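Long-range contacts in nicotinate phosphoribosyltransferase (Saccharomyces cerevisiae, PDB 1VLP), which catalyses the ATP-dependent synthesis of nicotinate ribonucleotide from nicotinic acid and phosphoribosyl diphosphate, the first step from that acid to NAD: residues K28-A33 / Q87-L92; T49-Q54 / N387-L392; V250-E255 / L393-N398; H259-A264 / D288-S293; P330-I335 / G358-F363. All blocks are in the same frame, centred on the assembly; numbering follows the deposited sequence.

Contact 1 of 5, residues K28-A33 / Q87-L92; sequences KITMHA and QEIPYL
Ile29, Thr30 and Ala33 meet Ile89 and Leu92 in a small, buried and wholly apolar contact, where helix 26-38 is flanked by the turn that follows helix 79-88. Leu92 is the residue that reaches across. With CG anti to its own carbonyl carbon (chi1 -66°) the branch point lies by the helix surface, which its two methyls divide between them. CD2 comes to 3.9 Å from Ala33 CB, the closest approach of the two segments, and stands 4.4 Å from Thr30 CG2, while CD1 turns to Ile29 and lies 4.3 Å from its CG2. The Thr30 methyl also meets Ile89, CG2 to CG2 at 4.4 Å; the hydroxyl OG1 bonds instead to the carbonyl of Tyr27, so that a polar side chain offers only carbon here. A type I turn from Ile89 to Leu92, closed by Leu92 N on Ile89 O at 3.1 Å, brings both residues to the same helix. Ile97 and Tyr96 of helix 94-101 extend the cluster beyond Leu92 and Ala33. The arrangement is an apolar packing of a type I turn on a helix of the N-terminal domain, the same helix that carries Tyr27, probably a nicotinate-binding residue as in relatives.

Contact 2 of 5, residues T49-Q54 / N387-L392; sequences TNRSSQ and NIVIKL
Residues 49-50 and 388-389 run antiparallel, with Thr49 and Val389 as a hydrogen-bonded pair (Thr49 N to Val389 O 2.9 Å, Val389 N to Thr49 O 3.0 Å) and Asn50 opposite Ile388 as a non-hydrogen-bonded one. Beyond the bridges the chain of 49-54 turns away, yet Asn387 still holds it: its carbonyl O accepts Arg51 N at 2.8 Å and, weakly, Ser52 N. On the face with Thr49 and Val389, the Arg51 chain, extended from CG to NE, runs past Asn387 to Val389. Its CD lies 3.4 Å from Asn387 OD1, its guanidinium plane is perpendicular to the Asn387 amide, and Val389 CG1 sits over the centre of the guanidinium, 3.7 Å from its plane. An alanine at Asn387 would probably leave the CB and CD of Arg51 without the amide they lie against and its chain freer to move. Further along this face the Lys391 chain brings CE to 3.6 Å from Thr49 OG1, whose hydroxyl bonds to Lys47. On the other face Ile388 CG2 touches Asn50 OD1 at 3.7 Å, and the Ile388 side chain also packs on Leu148 and Ile151 of helix 144-159. This is the end of an antiparallel strand pair in the five-stranded antiparallel sheet, where strand 388-395, from far along the chain, lies between 43-50 and 398-399.

Contact 3 of 5, residues V250-E255 / L393-N398; sequences VASISE and LEVNGN
Asn398 ND2 donates to the carbonyl O of Ser252 at 2.7 Å, a hydrogen bond that joins the last turn of helix 244-254 to the hairpin turn after strand 388-395. The donor stands almost on the line of the carbonyl bond (C=O...N angle 176°), and the oxygen is tilted somewhat from the amide plane. A side-chain amide thus serves a carbonyl near the C-terminal end of a helix. The Asn398 amide is also stacked on the Glu255 carboxylate, the two planes 8° apart, with Glu255 CD 4.1 Å from Asn398 OD1. Glu255 has left helical geometry with a positive phi, and its OE2 has a long, weak ion pair with Arg419. Beside this polar patch the packing is apolar. Val395 has CG1 anti to its backbone N (chi1 -174°), and that methyl meets Ile253 CG1 at 3.8 Å, whereas its CB lies 3.6 Å from Ser252 CB. The hydroxyl of Ser252 is engaged elsewhere, with the carbonyls of Met248 and His399. Asn396 ND2 comes to 4.2 Å from Ile253 CG2, its OD1 being bonded to Thr43 N. Paired backbone bonds between Val395 and Asn398 close the turn that presents these side chains: a type I' beta hairpin, docked on the end of a helix.

Contact 4 of 5, residues H259-A264 / D288-S293; sequences HANKNA and DDFLKS
Asn261 ND2 bonds to Asp289 OD2 at 2.9 Å in a buried helix-to-helix contact, between the first turn of helix 260-272 and the short helix 287-291, within the part of the chain related to TIM barrels. The acceptor lies close to the amide plane, and the carboxylate offers its anti lone pair, the one turned away from OD1. The other branch of the amide, OD1, approaches the rim of Phe290 in the plane of its ring, 3.5 Å from CD1, with amide and ring planes 83° apart. An alanine at Asn261 would probably leave Asp289 OD2 without this amide donor and open a gap beside the Phe290 edge. In the next shell, Asp289 has CG anti to its backbone N (chi1 -179°), which brings the carboxyl carbon to the Asn261 side. The Phe290 ring rests on Met265 and meets Phe294, while Val247 of helix 244-254 touches Asn261. Farther along, Ser293 packs beside Lys262, CB to CB at 4.2 Å; the Lys262 amine goes off to Tyr298 OH. A water accepts from Asn261 N at 3.0 Å and lies 2.6 Å from Asp289 OD2, to which it probably donates, though other acceptors compete.

Contact 5 of 5, residues P330-I335 / G358-F363; sequences PKFSKI and GMLATF
Two backbone hydrogen bonds tie the loop 330-335 to the helix end and strand start at 358-360: Phe332 N to Gly358 O at 2.8 Å and Leu360 N to Lys334 O at 3.0 Å. The first donor stands above the carbonyl plane of Gly358 (49° out of it), while the second lies in the plane of its acceptor. Gly358 O also accepts from a water that takes Lys334 N, so one carbonyl grips the loop twice. Phe332 folds over the glycine: Gly358 CA sits over one ring face in a CH-pi contact, 3.8 Å from the centroid, and Met359 O is at the ring edge, 3.6 Å from CE1. Gly358, with positive phi, ends helix 344-356 in a Schellman motif, and a side chain there would run into Lys331. Leu360 CD1 packs against Phe332 O at 3.5 Å. The bent selenomethionine at Met359 lays CE on the Lys334 carbonyl, 3.5 Å from its O. Ile335 and Leu360 form a parallel bridge, CG1 touching CB at 4.0 Å, and Ile335 CG2 lies 3.6 Å from Thr362 OG1. With helix 344-356 between neighbouring parallel strands, this is the opening of a beta-alpha-beta unit in the parallel sheet of the TIM-barrel-like domain.

In the fold
The five contacts illustrate how chemistry follows place. Contacts 1 and 4 are buried, yet the first is all carbon while the second sets an amide and a carboxylate among hydrophobic neighbours. Contact 2 lies at the surface and contact 3 is partly buried; they share strand 388-395, contact 2 pairing it by backbone bonds with strand 43-50 and contact 3 setting its far end and the following turn against helix 244-254 by an amide-to-carbonyl bond and apolar packing. That helix leads on to helix 260-272 of contact 4, Ala251 touching Ala260. Contact 5, also partly buried, belongs to the parallel sheet, about 33 Å from contact 2 between centres, and like it relies on main-chain bonds.

Contact 1 of 5, residues K28-A33 / Q87-L92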
# COMPACT_ATOMS: atom_id res chain seq x y z
N LYS A 28 -0.94 -6.21 -3.02
CA LYS A 28 0.19 -6.83 -3.72
C LYS A 28 -0.16 -8.14 -4.41
O LYS A 28 0.27 -8.41 -5.52
CB LYS A 28 1.43 -6.96 -2.80
CG LYS A 28 1.99 -5.63 -2.35
CD LYS A 28 3.16 -5.05 -3.20
CE LYS A 28 2.87 -4.59 -4.61
NZ LYS A 28 4.11 -3.91 -5.15
N ILE A 29 -1.00 -8.96 -3.77
CA ILE A 29 -1.46 -10.19 -4.35
C ILE A 29 -2.42 -9.99 -5.50
O ILE A 29 -2.34 -10.68 -6.50
CB ILE A 29 -2.03 -11.12 -3.22
CG1 ILE A 29 -0.90 -11.49 -2.23
CG2 ILE A 29 -2.70 -12.39 -3.76
CD1 ILE A 29 0.29 -12.25 -2.84
N THR A 30 -3.34 -9.05 -5.37
CA THR A 30 -4.25 -8.78 -6.51
C THR A 30 -3.47 -8.19 -7.70
O THR A 30 -3.68 -8.64 -8.84
CB THR A 30 -5.45 -7.91 -6.11
OG1 THR A 30 -5.01 -6.71 -5.48
CG2 THR A 30 -6.36 -8.68 -5.16
N MSE A 31 -2.53 -7.27 -7.47
CA MSE A 31 -1.65 -6.84 -8.53
C MSE A 31 -0.85 -7.96 -9.15
O MSE A 31 -0.74 -8.05 -10.35
CB MSE A 31 -0.61 -5.84 -7.97
CG MSE A 31 -1.08 -4.43 -7.77
SE MSE A 31 -1.37 -3.63 -9.55
CE MSE A 31 0.31 -3.66 -10.22
N HIS A 32 -0.34 -8.84 -8.30
CA HIS A 32 0.42 -10.00 -8.78
C HIS A 32 -0.44 -10.83 -9.76
O HIS A 32 -0.01 -11.25 -10.82
CB HIS A 32 0.87 -10.85 -7.58
CG HIS A 32 1.85 -11.92 -7.94
ND1 HIS A 32 2.01 -13.07 -7.18
CD2 HIS A 32 2.75 -12.01 -8.96
CE1 HIS A 32 2.98 -13.81 -7.73
NE2 HIS A 32 3.41 -13.21 -8.83
N ALA A 33 -1.68 -11.11 -9.34
CA ALA A 33 -2.64 -11.82 -10.21
C ALA A 33 -2.92 -11.05 -11.48
O ALA A 33 -2.92 -11.64 -12.56
CB ALA A 33 -3.91 -12.08 -9.47
N GLN A 87 -10.53 -18.79 -0.35
CA GLN A 87 -11.71 -18.46 0.45
C GLN A 87 -12.03 -16.96 0.51
O GLN A 87 -13.19 -16.57 0.28
CB GLN A 87 -11.56 -19.02 1.88
CG GLN A 87 -12.79 -18.77 2.80
CD GLN A 87 -14.16 -19.30 2.23
OE1 GLN A 87 -15.23 -18.70 2.49
NE2 GLN A 87 -14.14 -20.42 1.50
N GLU A 88 -11.02 -16.13 0.79
CA GLU A 88 -11.21 -14.71 1.02
C GLU A 88 -11.09 -13.85 -0.22
O GLU A 88 -11.56 -12.69 -0.21
CB GLU A 88 -10.21 -14.18 2.06
CG GLU A 88 -10.30 -14.80 3.43
CD GLU A 88 -11.67 -14.65 4.09
OE1 GLU A 88 -12.35 -13.59 3.96
OE2 GLU A 88 -12.08 -15.62 4.75
N ILE A 89 -10.41 -14.35 -1.24
CA ILE A 89 -10.30 -13.66 -2.53
C ILE A 89 -10.69 -14.62 -3.63
O ILE A 89 -9.85 -15.04 -4.43
CB ILE A 89 -8.89 -13.05 -2.77
CG1 ILE A 89 -8.25 -12.55 -1.45
CG2 ILE A 89 -9.01 -11.95 -3.79
CD1 ILE A 89 -6.79 -12.00 -1.65
N PRO A 90 -11.98 -15.02 -3.69
CA PRO A 90 -12.40 -16.08 -4.57
C PRO A 90 -12.32 -15.75 -6.05
O PRO A 90 -12.30 -16.65 -6.86
CB PRO A 90 -13.87 -16.35 -4.14
CG PRO A 90 -14.30 -15.11 -3.54
CD PRO A 90 -13.11 -14.51 -2.89
N TYR A 91 -12.25 -14.46 -6.37
CA TYR A 91 -12.14 -13.98 -7.73
C TYR A 91 -10.73 -13.97 -8.28
O TYR A 91 -10.52 -13.61 -9.42
CB TYR A 91 -12.78 -12.58 -7.84
CG TYR A 91 -12.29 -11.57 -6.84
CD1 TYR A 91 -11.16 -10.78 -7.11
CD2 TYR A 91 -12.94 -11.40 -5.61
CE1 TYR A 91 -10.70 -9.86 -6.20
CE2 TYR A 91 -12.48 -10.47 -4.70
CZ TYR A 91 -11.36 -9.72 -4.99
OH TYR A 91 -10.92 -8.80 -4.07
N LEU A 92 -9.72 -14.35 -7.48
CA LEU A 92 -8.39 -14.60 -8.07
C LEU A 92 -8.54 -15.65 -9.15
O LEU A 92 -9.20 -16.67 -8.93
CB LEU A 92 -7.37 -15.10 -7.05
CG LEU A 92 -6.99 -14.11 -5.96
CD1 LEU A 92 -6.07 -14.78 -4.91
CD2 LEU A 92 -6.30 -12.90 -6.54

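Contact 2 of 5, residues T49-Q54 / N387-L392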
# COMPACT_ATOMS: atom_id res chain seq x y z
N THR A 49 13.79 4.79 -2.21
CA THR A 49 14.18 6.15 -1.90
C THR A 49 13.90 6.40 -0.42
O THR A 49 12.86 6.01 0.11
CB THR A 49 13.40 7.19 -2.75
OG1 THR A 49 13.59 6.90 -4.13
CG2 THR A 49 13.94 8.59 -2.45
N ASN A 50 14.90 6.95 0.23
CA ASN A 50 14.78 7.40 1.60
C ASN A 50 14.54 8.90 1.61
O ASN A 50 15.47 9.69 1.39
CB ASN A 50 16.03 7.05 2.41
CG ASN A 50 15.92 7.48 3.88
OD1 ASN A 50 14.89 8.00 4.30
ND2 ASN A 50 17.04 7.32 4.66
N ARG A 51 13.29 9.30 1.78
CA ARG A 51 12.94 10.74 1.80
C ARG A 51 13.43 11.42 3.10
O ARG A 51 13.67 12.63 3.10
CB ARG A 51 11.44 10.94 1.64
CG ARG A 51 10.92 10.37 0.31
CD ARG A 51 9.42 10.19 0.31
NE ARG A 51 8.98 9.93 -1.06
CZ ARG A 51 7.74 9.68 -1.42
NH1 ARG A 51 6.79 9.64 -0.49
NH2 ARG A 51 7.46 9.44 -2.70
N SER A 52 13.60 10.64 4.15
CA SER A 52 14.19 11.11 5.39
C SER A 52 15.73 10.97 5.34
O SER A 52 16.31 10.19 6.05
CB SER A 52 13.77 10.22 6.57
OG SER A 52 12.39 9.94 6.72
N SER A 53 16.40 11.73 4.48
CA SER A 53 17.81 11.44 4.15
C SER A 53 18.80 11.78 5.25
O SER A 53 19.98 11.41 5.18
CB SER A 53 18.23 12.11 2.84
OG SER A 53 18.01 13.49 2.88
N GLN A 54 18.35 12.48 6.27
CA GLN A 54 19.21 12.63 7.44
C GLN A 54 19.22 11.40 8.36
O GLN A 54 20.01 11.34 9.30
CB GLN A 54 18.82 13.85 8.25
CG GLN A 54 19.13 15.21 7.58
CD GLN A 54 20.62 15.44 7.32
OE1 GLN A 54 21.44 15.48 8.25
NE2 GLN A 54 20.98 15.60 6.05
N ASN A 387 10.91 7.56 6.57
CA ASN A 387 10.05 7.89 5.41
C ASN A 387 10.69 7.31 4.15
O ASN A 387 11.37 8.05 3.39
CB ASN A 387 9.91 9.40 5.28
CG ASN A 387 8.95 9.86 4.14
OD1 ASN A 387 8.39 9.05 3.37
ND2 ASN A 387 8.78 11.17 4.02
N ILE A 388 10.46 6.02 3.95
CA ILE A 388 11.01 5.29 2.80
C ILE A 388 9.89 4.78 1.88
O ILE A 388 8.77 4.45 2.30
CB ILE A 388 11.91 4.12 3.23
CG1 ILE A 388 11.18 3.25 4.29
CG2 ILE A 388 13.24 4.69 3.77
CD1 ILE A 388 11.83 1.96 4.66
N VAL A 389 10.25 4.68 0.60
CA VAL A 389 9.35 4.13 -0.43
C VAL A 389 10.13 3.26 -1.38
O VAL A 389 11.35 3.37 -1.43
CB VAL A 389 8.66 5.22 -1.22
CG1 VAL A 389 7.82 6.09 -0.30
CG2 VAL A 389 9.62 6.04 -2.01
N ILE A 390 9.43 2.35 -2.05
CA ILE A 390 10.01 1.54 -3.14
C ILE A 390 8.98 1.71 -4.25
O ILE A 390 7.85 1.27 -4.14
CB ILE A 390 10.26 0.07 -2.75
CG1 ILE A 390 11.44 -0.02 -1.82
CG2 ILE A 390 10.50 -0.80 -3.99
CD1 ILE A 390 11.64 -1.39 -1.22
N LYS A 391 9.36 2.48 -5.27
CA LYS A 391 8.48 2.99 -6.31
C LYS A 391 8.79 2.39 -7.69
O LYS A 391 9.95 2.16 -7.99
CB LYS A 391 8.70 4.50 -6.44
CG LYS A 391 10.14 4.92 -6.89
CD LYS A 391 10.49 6.40 -6.58
CE LYS A 391 11.82 6.82 -7.22
NZ LYS A 391 11.82 8.31 -7.40
N LEU A 392 7.77 2.18 -8.50
CA LEU A 392 7.96 1.76 -9.86
C LEU A 392 8.69 2.90 -10.58
O LEU A 392 8.22 4.06 -10.53
CB LEU A 392 6.61 1.42 -10.52
CG LEU A 392 6.69 0.92 -11.95
CD1 LEU A 392 7.44 -0.37 -12.04
CD2 LEU A 392 5.26 0.83 -12.53

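Contact 3 of 5, residues V250-E255 / L393-N398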
# COMPACT_ATOMS: atom_id res chain seq x y z
N VAL A 250 0.55 0.14 -17.04
CA VAL A 250 -0.26 0.15 -18.25
C VAL A 250 0.10 1.28 -19.20
O VAL A 250 0.28 1.07 -20.40
CB VAL A 250 -1.82 0.13 -17.95
CG1 VAL A 250 -2.63 0.35 -19.18
CG2 VAL A 250 -2.20 -1.20 -17.26
N ALA A 251 0.26 2.48 -18.68
CA ALA A 251 0.67 3.63 -19.49
C ALA A 251 2.08 3.50 -20.05
O ALA A 251 2.31 3.80 -21.22
CB ALA A 251 0.56 4.91 -18.68
N SER A 252 3.01 3.02 -19.24
CA SER A 252 4.43 2.97 -19.61
C SER A 252 4.79 1.88 -20.62
O SER A 252 5.84 1.98 -21.31
CB SER A 252 5.28 2.76 -18.38
OG SER A 252 5.22 3.90 -17.60
N ILE A 253 3.98 0.84 -20.68
CA ILE A 253 4.24 -0.26 -21.59
C ILE A 253 4.37 0.32 -23.01
O ILE A 253 5.34 0.07 -23.69
CB ILE A 253 3.19 -1.39 -21.48
CG1 ILE A 253 3.37 -2.16 -20.18
CG2 ILE A 253 3.37 -2.38 -22.60
CD1 ILE A 253 2.24 -3.04 -19.79
N SER A 254 3.43 1.15 -23.44
CA SER A 254 3.57 1.71 -24.77
C SER A 254 3.45 3.24 -24.80
O SER A 254 3.42 3.83 -25.86
CB SER A 254 2.57 1.04 -25.72
OG SER A 254 1.32 0.86 -25.07
N GLU A 255 3.43 3.86 -23.62
CA GLU A 255 3.34 5.31 -23.49
C GLU A 255 2.05 5.90 -24.08
O GLU A 255 2.01 7.06 -24.50
CB GLU A 255 4.64 5.98 -23.99
CG GLU A 255 5.84 5.59 -23.11
CD GLU A 255 7.03 6.50 -23.33
OE1 GLU A 255 7.45 6.68 -24.49
OE2 GLU A 255 7.54 7.04 -22.33
N LEU A 393 9.83 2.59 -11.21
CA LEU A 393 10.66 3.58 -11.91
C LEU A 393 10.64 3.45 -13.45
O LEU A 393 10.70 4.46 -14.18
CB LEU A 393 12.11 3.39 -11.46
CG LEU A 393 13.24 4.36 -11.79
CD1 LEU A 393 13.38 5.44 -10.72
CD2 LEU A 393 14.51 3.59 -11.85
N GLU A 394 10.63 2.21 -13.93
CA GLU A 394 10.76 1.95 -15.34
C GLU A 394 9.96 0.70 -15.73
O GLU A 394 9.91 -0.23 -14.94
CB GLU A 394 12.23 1.71 -15.61
CG GLU A 394 12.73 2.04 -16.94
CD GLU A 394 14.25 1.94 -17.00
OE1 GLU A 394 14.77 0.79 -17.07
OE2 GLU A 394 14.91 3.01 -17.01
N VAL A 395 9.41 0.71 -16.94
CA VAL A 395 8.66 -0.42 -17.53
C VAL A 395 9.09 -0.62 -19.01
O VAL A 395 8.93 0.30 -19.80
CB VAL A 395 7.15 -0.18 -17.46
CG1 VAL A 395 6.36 -1.43 -17.93
CG2 VAL A 395 6.68 0.17 -15.99
N ASN A 396 9.65 -1.80 -19.35
CA ASN A 396 10.14 -2.03 -20.70
C ASN A 396 11.01 -0.83 -21.16
O ASN A 396 10.93 -0.36 -22.28
CB ASN A 396 8.97 -2.24 -21.65
CG ASN A 396 8.33 -3.61 -21.49
OD1 ASN A 396 8.80 -4.43 -20.68
ND2 ASN A 396 7.32 -3.89 -22.30
N GLY A 397 11.85 -0.33 -20.26
CA GLY A 397 12.80 0.73 -20.56
C GLY A 397 12.22 2.13 -20.56
O GLY A 397 13.00 3.11 -20.62
N ASN A 398 10.91 2.25 -20.43
CA ASN A 398 10.22 3.55 -20.47
C ASN A 398 10.05 4.06 -19.06
O ASN A 398 9.89 3.30 -18.13
CB ASN A 398 8.84 3.43 -21.09
CG ASN A 398 8.88 2.99 -22.52
OD1 ASN A 398 9.72 3.45 -23.29
ND2 ASN A 398 7.96 2.15 -22.92

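Contact 4 of 5, residues H259-A264 / D288-S293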
# COMPACT_ATOMS: atom_id res chain seq x y z
N HIS A 259 -5.04 6.97 -23.19
CA HIS A 259 -6.02 5.92 -22.95
C HIS A 259 -5.74 5.02 -21.76
O HIS A 259 -6.41 4.02 -21.59
CB HIS A 259 -6.20 5.08 -24.20
CG HIS A 259 -6.50 5.89 -25.42
ND1 HIS A 259 -5.62 6.00 -26.48
CD2 HIS A 259 -7.58 6.64 -25.75
CE1 HIS A 259 -6.16 6.77 -27.41
NE2 HIS A 259 -7.35 7.17 -26.99
N ALA A 260 -4.74 5.37 -20.95
CA ALA A 260 -4.26 4.48 -19.88
C ALA A 260 -5.30 4.24 -18.77
O ALA A 260 -5.46 3.11 -18.32
CB ALA A 260 -3.00 5.03 -19.28
N ASN A 261 -6.03 5.27 -18.34
CA ASN A 261 -7.02 5.07 -17.27
C ASN A 261 -8.10 4.05 -17.70
O ASN A 261 -8.37 3.10 -16.99
CB ASN A 261 -7.59 6.38 -16.76
CG ASN A 261 -6.76 6.97 -15.62
OD1 ASN A 261 -6.41 6.26 -14.68
ND2 ASN A 261 -6.49 8.26 -15.69
N LYS A 262 -8.62 4.22 -18.90
CA LYS A 262 -9.64 3.31 -19.43
C LYS A 262 -9.05 1.92 -19.67
O LYS A 262 -9.65 0.92 -19.32
CB LYS A 262 -10.22 3.89 -20.72
CG LYS A 262 -11.29 2.99 -21.35
CD LYS A 262 -12.29 3.75 -22.20
CE LYS A 262 -13.45 2.83 -22.63
NZ LYS A 262 -12.91 1.52 -23.18
N ASN A 263 -7.85 1.86 -20.24
CA ASN A 263 -7.22 0.56 -20.52
C ASN A 263 -6.96 -0.20 -19.24
O ASN A 263 -7.18 -1.41 -19.17
CB ASN A 263 -5.94 0.72 -21.30
CG ASN A 263 -6.19 1.06 -22.75
OD1 ASN A 263 -7.25 0.77 -23.28
ND2 ASN A 263 -5.20 1.67 -23.41
N ALA A 264 -6.51 0.52 -18.20
CA ALA A 264 -6.26 -0.09 -16.91
C ALA A 264 -7.55 -0.61 -16.29
O ALA A 264 -7.52 -1.69 -15.73
CB ALA A 264 -5.57 0.87 -15.93
N ASP A 288 -9.12 14.58 -12.86
CA ASP A 288 -9.81 15.04 -14.07
C ASP A 288 -9.70 14.11 -15.30
O ASP A 288 -10.70 13.87 -16.03
CB ASP A 288 -9.30 16.44 -14.42
CG ASP A 288 -9.74 17.50 -13.43
OD1 ASP A 288 -10.66 17.25 -12.64
OD2 ASP A 288 -9.14 18.60 -13.45
N ASP A 289 -8.49 13.59 -15.56
CA ASP A 289 -8.31 12.69 -16.68
C ASP A 289 -9.12 11.40 -16.45
O ASP A 289 -9.78 10.89 -17.38
CB ASP A 289 -6.84 12.31 -16.88
CG ASP A 289 -6.67 11.40 -18.04
OD1 ASP A 289 -6.83 11.93 -19.15
OD2 ASP A 289 -6.44 10.18 -17.85
N PHE A 290 -9.02 10.89 -15.21
CA PHE A 290 -9.74 9.69 -14.80
C PHE A 290 -11.24 9.85 -15.03
O PHE A 290 -11.90 8.98 -15.62
CB PHE A 290 -9.49 9.32 -13.35
CG PHE A 290 -10.15 8.05 -12.96
CD1 PHE A 290 -9.56 6.82 -13.20
CD2 PHE A 290 -11.42 8.06 -12.41
CE1 PHE A 290 -10.20 5.67 -12.89
CE2 PHE A 290 -12.06 6.87 -12.12
CZ PHE A 290 -11.46 5.71 -12.34
N LEU A 291 -11.78 10.97 -14.59
CA LEU A 291 -13.23 11.24 -14.70
C LEU A 291 -13.78 11.27 -16.15
O LEU A 291 -14.94 10.89 -16.39
CB LEU A 291 -13.57 12.50 -13.93
CG LEU A 291 -13.50 12.33 -12.39
CD1 LEU A 291 -13.93 13.61 -11.73
CD2 LEU A 291 -14.27 11.11 -11.80
N LYS A 292 -12.96 11.63 -17.14
CA LYS A 292 -13.44 11.61 -18.52
C LYS A 292 -13.99 10.26 -18.97
O LYS A 292 -14.86 10.23 -19.81
CB LYS A 292 -12.35 11.98 -19.52
CG LYS A 292 -11.80 13.37 -19.44
CD LYS A 292 -10.60 13.50 -20.41
CE LYS A 292 -10.18 14.96 -20.59
NZ LYS A 292 -9.24 15.13 -21.75
N SER A 293 -13.46 9.15 -18.43
CA SER A 293 -13.90 7.81 -18.83
C SER A 293 -14.73 7.14 -17.78
O SER A 293 -15.11 5.96 -17.96
CB SER A 293 -12.70 6.88 -19.18
OG SER A 293 -11.73 6.80 -18.17
O HOH W 1 -5.80 8.10 -19.26

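Contact 5 of 5, residues P330-I335 / G358-F363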
# COMPACT_ATOMS: atom_id res chain seq x y z
N PRO A 330 -28.09 8.39 -6.99
CA PRO A 330 -28.60 8.89 -5.72
C PRO A 330 -27.47 9.14 -4.72
O PRO A 330 -26.40 8.50 -4.79
CB PRO A 330 -29.49 7.74 -5.20
CG PRO A 330 -29.78 6.89 -6.38
CD PRO A 330 -28.58 7.02 -7.28
N LYS A 331 -27.72 10.05 -3.79
CA LYS A 331 -26.78 10.27 -2.68
C LYS A 331 -26.55 8.97 -1.94
O LYS A 331 -27.46 8.17 -1.79
CB LYS A 331 -27.29 11.33 -1.73
CG LYS A 331 -27.33 12.76 -2.31
CD LYS A 331 -27.56 13.80 -1.18
CE LYS A 331 -27.71 15.25 -1.72
NZ LYS A 331 -28.24 16.21 -0.66
N PHE A 332 -25.31 8.77 -1.47
CA PHE A 332 -24.93 7.62 -0.66
C PHE A 332 -24.97 6.27 -1.46
O PHE A 332 -25.08 5.19 -0.86
CB PHE A 332 -25.74 7.58 0.67
CG PHE A 332 -25.61 8.83 1.48
CD1 PHE A 332 -24.38 9.16 2.06
CD2 PHE A 332 -26.69 9.71 1.63
CE1 PHE A 332 -24.25 10.33 2.81
CE2 PHE A 332 -26.56 10.87 2.36
CZ PHE A 332 -25.35 11.20 2.94
N SER A 333 -24.83 6.37 -2.79
CA SER A 333 -24.72 5.23 -3.71
C SER A 333 -23.26 4.66 -3.71
O SER A 333 -23.04 3.44 -3.92
CB SER A 333 -25.02 5.71 -5.15
OG SER A 333 -26.37 6.07 -5.32
N LYS A 334 -22.30 5.55 -3.48
CA LYS A 334 -20.85 5.25 -3.66
C LYS A 334 -19.96 5.68 -2.45
O LYS A 334 -20.35 6.54 -1.62
CB LYS A 334 -20.38 5.89 -4.98
CG LYS A 334 -21.16 5.40 -6.22
CD LYS A 334 -20.86 3.96 -6.56
CE LYS A 334 -21.55 3.52 -7.85
NZ LYS A 334 -21.25 2.08 -8.16
N ILE A 335 -18.79 5.07 -2.39
CA ILE A 335 -17.84 5.16 -1.30
C ILE A 335 -16.66 6.03 -1.73
O ILE A 335 -16.18 5.91 -2.85
CB ILE A 335 -17.27 3.71 -0.91
CG1 ILE A 335 -18.41 2.88 -0.35
CG2 ILE A 335 -16.13 3.82 0.10
CD1 ILE A 335 -18.11 1.37 -0.29
N GLY A 358 -22.94 13.74 0.50
CA GLY A 358 -23.66 12.56 0.04
C GLY A 358 -22.86 11.36 -0.36
O GLY A 358 -23.23 10.67 -1.32
N MSE A 359 -21.76 11.12 0.34
CA MSE A 359 -20.86 10.02 0.03
C MSE A 359 -20.76 9.16 1.27
O MSE A 359 -20.77 9.68 2.39
CB MSE A 359 -19.46 10.52 -0.35
CG MSE A 359 -19.44 11.40 -1.57
SE MSE A 359 -19.96 10.47 -3.25
CE MSE A 359 -18.61 9.13 -3.28
N LEU A 360 -20.66 7.84 1.04
CA LEU A 360 -20.25 6.91 2.07
C LEU A 360 -18.73 7.03 2.20
O LEU A 360 -18.05 7.39 1.21
CB LEU A 360 -20.65 5.49 1.75
CG LEU A 360 -22.14 5.26 1.48
CD1 LEU A 360 -22.40 3.87 0.91
CD2 LEU A 360 -22.93 5.43 2.72
N ALA A 361 -18.24 6.86 3.42
CA ALA A 361 -16.83 7.06 3.75
C ALA A 361 -16.27 5.79 4.38
O ALA A 361 -16.90 5.15 5.21
CB ALA A 361 -16.60 8.22 4.71
N THR A 362 -15.09 5.46 3.92
CA THR A 362 -14.24 4.45 4.62
C THR A 362 -12.84 5.04 4.70
O THR A 362 -12.51 6.04 4.01
CB THR A 362 -14.25 3.09 3.94
OG1 THR A 362 -13.64 3.19 2.64
CG2 THR A 362 -15.65 2.55 3.87
N PHE A 363 -11.99 4.38 5.49
CA PHE A 363 -10.67 4.89 5.85
C PHE A 363 -9.65 3.76 5.89
O PHE A 363 -9.96 2.68 6.40
CB PHE A 363 -10.74 5.59 7.22
CG PHE A 363 -11.66 6.77 7.23
CD1 PHE A 363 -11.23 8.00 6.78
CD2 PHE A 363 -13.01 6.60 7.49
CE1 PHE A 363 -12.11 9.05 6.68
CE2 PHE A 363 -13.90 7.67 7.40
CZ PHE A 363 -13.42 8.90 6.99
O HOH W 2 -22.84 8.54 -3.56